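Local structure of multicopper oxidase type 1 (Nitrosomonas europaea, 3G5W) at residues D226-L229 against R235-V238. The protein probably oxidises its substrates with bound copper ions, as a two-domain, laccase-like multicopper oxidase. Sequence-based numbering, arbitrary orientation.
Sequences DTVL and RYDV
Val228 packs against Tyr236 and Val238 in an apolar contact between the two facing sheets of the second cupredoxin domain, and no direct hydrogen bond joins the segments. Strand 227-230 is the outermost strand of one sheet within the chain, beside strand 200-204; strand 235-241 lies inside the other, between 187-194 and 209-214. The short segments run nearly antiparallel, at 163°, with their axes 9.2 Å apart, a sheet-to-sheet spacing rather than that of paired neighbours. The two methyls of Val228 divide the work: chi1 at -177° sets CG1 opposite the backbone N and CG2 beside it, sending one to the tyrosine and the other to Val238. Val228 CG1 leans obliquely on the root of the tyrosine ring, 4.1 Å from Tyr236 CG. Val228 CG2 lies 3.8 Å from Val238 CG2, a methyl of the next inward-pointing residue. Residues 231-234 carry the chain from one sheet to the other, a crossing within the Greek-key beta-sandwich of the cupredoxin fold. Toward these connecting residues the packing becomes polar: one water donates to Leu229 O at 2.8 Å and accepts from Tyr236 OH at 3.0 Å, bridging the sheets beyond the valines. Away from the sandwich interior, Thr227 OG1 donates to Asp226 OD1 (2.8 Å), almost in line with that oxygen's bond to CG. Asp226 OD2 forms a salt bridge with Arg235 of a second subunit, and OD1 is hydrogen-bonded to His61 of the same subunit, a residue of its copper-oxygen pocket.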
loop_
_atom_site.group_PDB
_atom_site.type_symbol
_atom_site.label_atom_id
_atom_site.label_comp_id
_atom_site.label_asym_id
_atom_site.label_seq_id
_atom_site.Cartn_x
_atom_site.Cartn_y
_atom_site.Cartn_z
ATOM N N ASP A 226 3.385 -10.477 11.144
ATOM C CA ASP A 226 2.993 -11.687 10.428
ATOM C C ASP A 226 2.580 -11.445 8.977
ATOM O O ASP A 226 2.430 -12.399 8.213
ATOM C CB ASP A 226 1.913 -12.475 11.197
ATOM C CG ASP A 226 0.629 -11.680 11.422
ATOM O OD1 ASP A 226 0.062 -11.131 10.457
ATOM O OD2 ASP A 226 0.163 -11.623 12.583
ATOM N N THR A 227 2.401 -10.171 8.617
ATOM C CA THR A 227 1.988 -9.774 7.265
ATOM C C THR A 227 2.863 -8.619 6.763
ATOM O O THR A 227 2.991 -7.583 7.425
ATOM C CB THR A 227 0.472 -9.395 7.210
ATOM O OG1 THR A 227 -0.312 -10.476 7.732
ATOM C CG2 THR A 227 0.009 -9.098 5.784
ATOM N N VAL A 228 3.475 -8.823 5.599
ATOM C CA VAL A 228 4.394 -7.862 5.004
ATOM C C VAL A 228 3.748 -7.216 3.782
ATOM O O VAL A 228 3.549 -7.875 2.759
ATOM C CB VAL A 228 5.724 -8.542 4.567
ATOM C CG1 VAL A 228 6.705 -7.503 4.016
ATOM C CG2 VAL A 228 6.355 -9.342 5.736
ATOM N N LEU A 229 3.435 -5.927 3.887
ATOM C CA LEU A 229 2.877 -5.188 2.759
ATOM C C LEU A 229 4.017 -4.740 1.847
ATOM O O LEU A 229 4.896 -3.966 2.267
ATOM C CB LEU A 229 2.052 -3.991 3.256
ATOM C CG LEU A 229 1.021 -3.402 2.286
ATOM C CD1 LEU A 229 -0.107 -4.395 2.034
ATOM C CD2 LEU A 229 0.462 -2.076 2.836
ATOM N N ARG A 235 11.794 -4.420 -2.286
ATOM C CA ARG A 235 12.187 -5.744 -1.841
ATOM C C ARG A 235 12.209 -5.748 -0.329
ATOM O O ARG A 235 12.641 -4.772 0.291
ATOM C CB ARG A 235 13.569 -6.140 -2.367
ATOM C CG ARG A 235 13.632 -6.435 -3.869
ATOM C CD ARG A 235 13.828 -5.165 -4.677
ATOM N NE ARG A 235 15.144 -4.580 -4.449
ATOM C CZ ARG A 235 15.402 -3.279 -4.446
ATOM N NH1 ARG A 235 14.425 -2.397 -4.650
ATOM N NH2 ARG A 235 16.642 -2.857 -4.220
ATOM N N TYR A 236 11.739 -6.849 0.251
ATOM C CA TYR A 236 11.853 -7.089 1.678
ATOM C C TYR A 236 12.466 -8.457 1.927
ATOM O O TYR A 236 12.028 -9.447 1.338
ATOM C CB TYR A 236 10.481 -6.998 2.347
ATOM C CG TYR A 236 9.976 -5.578 2.467
ATOM C CD1 TYR A 236 10.402 -4.756 3.507
ATOM C CD2 TYR A 236 9.084 -5.050 1.534
ATOM C CE1 TYR A 236 9.951 -3.444 3.625
ATOM C CE2 TYR A 236 8.622 -3.733 1.642
ATOM C CZ TYR A 236 9.058 -2.940 2.693
ATOM O OH TYR A 236 8.617 -1.636 2.814
ATOM N N ASP A 237 13.485 -8.507 2.786
ATOM C CA ASP A 237 14.007 -9.780 3.278
ATOM C C ASP A 237 13.368 -10.087 4.621
ATOM O O ASP A 237 13.495 -9.315 5.580
ATOM C CB ASP A 237 15.538 -9.762 3.411
ATOM C CG ASP A 237 16.250 -9.591 2.070
ATOM O OD1 ASP A 237 17.357 -10.139 1.913
ATOM O OD2 ASP A 237 15.723 -8.894 1.174
ATOM N N VAL A 238 12.683 -11.220 4.677
ATOM C CA VAL A 238 11.988 -11.646 5.881
ATOM C C VAL A 238 12.696 -12.869 6.436
ATOM O O VAL A 238 12.850 -13.875 5.734
ATOM C CB VAL A 238 10.505 -11.971 5.599
ATOM C CG1 VAL A 238 9.779 -12.357 6.888
ATOM C CG2 VAL A 238 9.810 -10.777 4.943
HETATM O O HOH W 1 5.844 -1.412 1.695
#